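Long-range contacts in beta-lactamase YbxI (Bacillus subtilis, PDB 5E2F), which probably hydrolyses the beta-lactam ring of penicillin-type antibiotics as a class D (serine) beta-lactamase: residues D44-T49 with V259-K264; W229-I234 with V242-V247. All coordinates share one frame; numbering follows the deposited sequence.

Overall arrangement
Both contacts belong to the penicillin-binding transpeptidase-like domain, and their centres lie about 12 Å apart. Both strands of contact 2 lie between the two segments of contact 1 along the chain: the loop ahead of strand 51-57 comes first, then the hairpin of strands 228-236 and 239-247, and then helix 251-264, which follows the hairpin directly. Contact 2 sits inside the six-stranded antiparallel sheet, near the centre of the chain; contact 1 lies further out, where the last helix meets the N-terminal loop. The two touch through Phe46 and Thr49 on Val247, and through Leu262 on Phe243. Parts near the two ends of the chain thus meet on one face of the sheet, the one bearing Phe243 and Thr245.

Contact 1 of 2, residues D44-T49 with V259-K264; sequences DEFKDT and VDILKK. With CA (calcium ion), chain C; CA (calcium ion), chain D.
Glu45 reaches Lys264 by a bend: its CG stands beside the backbone N (chi1 -69°) and a turn at chi2 of 67° folds the carboxylate back, while Lys264 stays extended. The ammonium group closes a salt bridge on this carboxylate, Lys264 NZ lying 2.8 Å from Glu45 OE1 on the syn side and 22° out of the carboxylate plane; a second, weak bond goes to Glu45 OE2. The same OE2 binds a calcium ion at 2.3 Å, so lysine and metal together fix the rotation of the group. Asp44 OD2 adds a ligand at 2.4 Å, and three waters are also bound to the metal. Two of these waters donate to the carboxylate oxygens of Asp260, making it a second-shell residue. The positive ion probably offsets the gathering of three acidic side chains. Asp260 also crosses Glu45 at about a right angle, its OD2 3.5 Å from Glu45 CG, and a further water links that oxygen to Glu45 O. Toward Phe46 the contact turns apolar: Ile261 CG1 lies 3.6 Å from Glu45 CB, and Ile261 CD1 approaches Phe46 CE2 obliquely at 3.9 Å. Phe46 also stacks on Tyr66, and Lys264 NZ has another acceptor in Asn41 O. Beyond Phe46 a type II turn leads to Thr49, and Asp48 O binds a second calcium ion. A salt bridge, a calcium ion on the loop acids linked by waters to Asp260, and the Ile261 packing join the N-terminal loop to the last helix of the penicillin-binding transpeptidase-like fold.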
# COMPACT_ATOMS: atom_id res chain seq x y z
N ASP A 44 -6.94 18.61 11.91
CA ASP A 44 -6.56 19.71 11.02
C ASP A 44 -5.94 19.19 9.74
O ASP A 44 -6.09 19.81 8.68
CB ASP A 44 -5.56 20.62 11.73
CG ASP A 44 -5.21 21.83 10.92
OD1 ASP A 44 -6.15 22.50 10.45
OD2 ASP A 44 -3.99 22.09 10.77
N GLU A 45 -5.24 18.07 9.81
CA GLU A 45 -4.54 17.55 8.64
C GLU A 45 -5.53 17.02 7.61
O GLU A 45 -5.17 16.90 6.44
CB GLU A 45 -3.49 16.50 9.04
CG GLU A 45 -2.29 17.16 9.81
CD GLU A 45 -2.66 17.71 11.17
OE1 GLU A 45 -3.13 16.93 12.02
OE2 GLU A 45 -2.50 18.93 11.40
N PHE A 46 -6.76 16.73 8.03
CA PHE A 46 -7.84 16.31 7.14
C PHE A 46 -8.74 17.46 6.72
O PHE A 46 -9.85 17.22 6.20
CB PHE A 46 -8.66 15.17 7.76
CG PHE A 46 -7.98 13.83 7.63
CD1 PHE A 46 -8.23 13.00 6.54
CD2 PHE A 46 -7.08 13.41 8.60
CE1 PHE A 46 -7.60 11.78 6.44
CE2 PHE A 46 -6.44 12.20 8.49
CZ PHE A 46 -6.68 11.39 7.39
N LYS A 47 -8.30 18.70 6.92
CA LYS A 47 -9.04 19.86 6.43
C LYS A 47 -9.57 19.63 5.01
O LYS A 47 -8.83 19.23 4.10
CB LYS A 47 -8.14 21.10 6.43
CG LYS A 47 -8.83 22.32 5.90
CD LYS A 47 -8.06 23.55 6.30
CE LYS A 47 -6.89 23.78 5.38
NZ LYS A 47 -7.29 24.69 4.27
N ASP A 48 -10.87 19.87 4.85
CA ASP A 48 -11.55 19.82 3.56
C ASP A 48 -11.58 18.43 2.95
O ASP A 48 -11.86 18.28 1.76
CB ASP A 48 -10.98 20.82 2.55
CG ASP A 48 -11.16 22.26 2.98
OD1 ASP A 48 -12.18 22.55 3.65
OD2 ASP A 48 -10.29 23.10 2.66
N THR A 49 -11.30 17.39 3.73
CA THR A 49 -11.27 16.03 3.19
C THR A 49 -12.05 15.10 4.10
O THR A 49 -12.00 15.22 5.33
CB THR A 49 -9.80 15.52 3.08
OG1 THR A 49 -9.02 16.44 2.30
CG2 THR A 49 -9.71 14.17 2.42
N VAL A 259 2.22 12.63 5.30
CA VAL A 259 3.50 13.27 5.57
C VAL A 259 3.30 14.43 6.52
O VAL A 259 4.12 14.65 7.43
CB VAL A 259 4.17 13.69 4.25
CG1 VAL A 259 5.36 14.63 4.49
CG2 VAL A 259 4.61 12.43 3.49
N ASP A 260 2.22 15.20 6.34
CA ASP A 260 1.92 16.29 7.27
C ASP A 260 1.78 15.75 8.70
O ASP A 260 2.41 16.27 9.63
CB ASP A 260 0.62 16.95 6.78
CG ASP A 260 0.24 18.24 7.50
OD1 ASP A 260 0.93 18.67 8.44
OD2 ASP A 260 -0.81 18.82 7.13
N ILE A 261 1.00 14.69 8.89
CA ILE A 261 0.82 14.10 10.22
C ILE A 261 2.15 13.60 10.78
O ILE A 261 2.47 13.81 11.95
CB ILE A 261 -0.21 12.95 10.17
CG1 ILE A 261 -1.60 13.49 9.82
CG2 ILE A 261 -0.21 12.20 11.51
CD1 ILE A 261 -2.61 12.40 9.41
N LEU A 262 2.92 12.88 9.95
CA LEU A 262 4.17 12.29 10.43
C LEU A 262 5.18 13.36 10.80
O LEU A 262 5.98 13.16 11.74
CB LEU A 262 4.74 11.29 9.41
CG LEU A 262 3.87 10.05 9.15
CD1 LEU A 262 4.53 9.15 8.12
CD2 LEU A 262 3.53 9.27 10.44
N LYS A 263 5.17 14.51 10.12
CA LYS A 263 6.02 15.62 10.54
C LYS A 263 5.49 16.25 11.82
O LYS A 263 6.27 16.60 12.72
CB LYS A 263 6.12 16.68 9.44
CG LYS A 263 7.00 16.27 8.26
CD LYS A 263 6.92 17.30 7.14
CE LYS A 263 7.83 16.92 6.00
NZ LYS A 263 7.69 17.93 4.91
N LYS A 264 4.17 16.45 11.90
CA LYS A 264 3.55 17.07 13.07
C LYS A 264 3.91 16.31 14.33
O LYS A 264 4.08 16.92 15.39
CB LYS A 264 2.03 17.10 12.88
CG LYS A 264 1.22 17.62 14.06
CD LYS A 264 -0.23 17.77 13.65
CE LYS A 264 -1.12 18.25 14.82
NZ LYS A 264 -2.52 18.42 14.34
CA CA C . -1.82 21.07 10.88
CA CA D . -12.95 17.84 -0.29
O HOH W 1 -2.75 17.78 5.37
O HOH W 2 0.25 20.22 10.64
O HOH W 3 -2.14 20.70 8.55
O HOH W 4 -0.97 23.17 10.57
O HOH W 5 -10.90 18.83 -0.98
O HOH W 6 -11.62 15.92 -0.49

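Contact 2 of 2, residues W229-I234 with V242-V247; sequences WFVGFI and VFVTNV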
# COMPACT_ATOMS: atom_id res chain seq x y z
N TRP A 229 -5.53 6.37 -1.24
CA TRP A 229 -4.89 5.65 -0.16
C TRP A 229 -3.42 6.00 -0.11
O TRP A 229 -2.78 6.24 -1.15
CB TRP A 229 -4.88 4.17 -0.47
CG TRP A 229 -6.17 3.42 -0.54
CD1 TRP A 229 -6.92 3.17 -1.66
CD2 TRP A 229 -6.79 2.69 0.54
NE1 TRP A 229 -7.98 2.34 -1.34
CE2 TRP A 229 -7.91 2.02 -0.01
CE3 TRP A 229 -6.49 2.52 1.90
CZ2 TRP A 229 -8.73 1.18 0.76
CZ3 TRP A 229 -7.32 1.69 2.66
CH2 TRP A 229 -8.43 1.04 2.09
N PHE A 230 -2.85 5.96 1.09
CA PHE A 230 -1.40 5.87 1.24
C PHE A 230 -1.17 5.00 2.46
O PHE A 230 -1.66 5.32 3.55
CB PHE A 230 -0.76 7.27 1.39
CG PHE A 230 0.75 7.23 1.49
CD1 PHE A 230 1.53 6.72 0.46
CD2 PHE A 230 1.40 7.72 2.62
CE1 PHE A 230 2.92 6.71 0.52
CE2 PHE A 230 2.79 7.72 2.70
CZ PHE A 230 3.55 7.22 1.66
N VAL A 231 -0.50 3.86 2.28
CA VAL A 231 -0.38 2.86 3.34
C VAL A 231 1.07 2.45 3.45
O VAL A 231 1.79 2.40 2.45
CB VAL A 231 -1.30 1.64 3.06
CG1 VAL A 231 -2.74 2.10 2.84
CG2 VAL A 231 -0.84 0.80 1.88
N GLY A 232 1.52 2.15 4.65
CA GLY A 232 2.93 1.80 4.76
C GLY A 232 3.42 1.83 6.20
O GLY A 232 2.67 1.52 7.14
N PHE A 233 4.70 2.18 6.33
CA PHE A 233 5.37 2.14 7.62
C PHE A 233 6.39 3.25 7.68
O PHE A 233 6.94 3.67 6.65
CB PHE A 233 6.33 0.92 7.77
CG PHE A 233 5.87 -0.34 7.15
CD1 PHE A 233 4.82 -1.00 7.70
CD2 PHE A 233 6.47 -0.87 6.01
CE1 PHE A 233 4.34 -2.12 7.18
CE2 PHE A 233 5.96 -2.07 5.44
CZ PHE A 233 4.88 -2.66 6.05
N ILE A 234 6.70 3.70 8.88
CA ILE A 234 7.83 4.58 9.06
C ILE A 234 8.71 3.98 10.15
O ILE A 234 8.21 3.60 11.22
CB ILE A 234 7.42 6.03 9.36
CG1 ILE A 234 8.68 6.87 9.55
CG2 ILE A 234 6.45 6.12 10.55
CD1 ILE A 234 8.51 8.30 9.26
N VAL A 242 3.11 1.54 11.74
CA VAL A 242 2.33 1.21 10.55
C VAL A 242 1.27 2.29 10.39
O VAL A 242 0.64 2.69 11.38
CB VAL A 242 1.66 -0.17 10.70
CG1 VAL A 242 0.85 -0.51 9.44
CG2 VAL A 242 2.70 -1.26 11.00
N PHE A 243 1.08 2.79 9.17
CA PHE A 243 0.02 3.77 8.95
C PHE A 243 -0.86 3.39 7.78
O PHE A 243 -0.43 2.72 6.83
CB PHE A 243 0.55 5.21 8.73
CG PHE A 243 1.46 5.31 7.55
CD1 PHE A 243 0.96 5.43 6.26
CD2 PHE A 243 2.83 5.27 7.73
CE1 PHE A 243 1.79 5.47 5.17
CE2 PHE A 243 3.68 5.32 6.63
CZ PHE A 243 3.16 5.43 5.36
N VAL A 244 -2.11 3.82 7.85
CA VAL A 244 -3.04 3.72 6.73
C VAL A 244 -3.81 5.03 6.65
O VAL A 244 -4.43 5.46 7.63
CB VAL A 244 -4.03 2.55 6.90
CG1 VAL A 244 -5.16 2.62 5.84
CG2 VAL A 244 -3.30 1.20 6.83
N THR A 245 -3.78 5.66 5.47
CA THR A 245 -4.57 6.87 5.21
C THR A 245 -5.50 6.57 4.03
O THR A 245 -5.07 6.00 3.02
CB THR A 245 -3.66 8.03 4.85
OG1 THR A 245 -2.82 8.25 5.98
CG2 THR A 245 -4.47 9.32 4.56
N ASN A 246 -6.76 6.93 4.16
CA ASN A 246 -7.75 6.66 3.12
C ASN A 246 -8.65 7.88 3.05
O ASN A 246 -9.07 8.40 4.09
CB ASN A 246 -8.49 5.36 3.48
CG ASN A 246 -9.81 5.21 2.78
OD1 ASN A 246 -10.84 5.50 3.38
ND2 ASN A 246 -9.79 4.75 1.52
N VAL A 247 -8.95 8.37 1.83
CA VAL A 247 -9.62 9.65 1.67
C VAL A 247 -10.50 9.65 0.43
O VAL A 247 -10.28 8.89 -0.51
CB VAL A 247 -8.61 10.81 1.50
CG1 VAL A 247 -7.82 11.05 2.73
CG2 VAL A 247 -7.68 10.59 0.29
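Trp229-Ile234 and Val242-Val247 run antiparallel, their axes 4.7 Å apart at closest and 162° between directions, with Phe230-Thr245 and Gly232-Phe243 as hydrogen-bonded pairs. The hydrogen bond from Phe230 N to Thr245 O measures 2.9 Å, and that from Phe243 N to Gly232 O is equally short. Phe243 holds its CG between the backbone N and the carbonyl carbon (chi1 59°), which swings the ring across the neighbouring strand and over Gly232. Gly232 CA lies 4.0 Å from the ring centroid in a CH-pi contact, and Phe243 CE1 is 3.4 Å from Gly232 N. Phe230 meets the CE1-CZ end of this ring obliquely, its CD2 3.4 Å from Phe243 CE1; the planes tilt by 29° and are offset, with little overlap. The two strands form a beta hairpin, strands 228-236 and 239-247, in the central antiparallel sheet of the penicillin-binding transpeptidase-like fold. Helix 251-264 covers the face bearing Phe230, Phe243 and Thr245, and Thr245 OG1 hydrogen-bonds to Thr258 OG1. On the other face, which meets helix 175-186, Trp229 and Asn246 lie side by side. Asn246 ND2 is over one face of the indole, 3.7 Å from Trp229 CE2, and Val244 CG1 touches the indole edge at Trp229 CZ3. Trp229 NE1 hydrogen-bonds to Thr76 O, while Asn246 OD1 accepts hydrogen bonds from Arg70 and Gln75. Val231 CG1 meets Val244 CG1 at 3.9 Å, and further along Val242 CG2 lies in the plane of the Phe233 ring, against its edge at CD1.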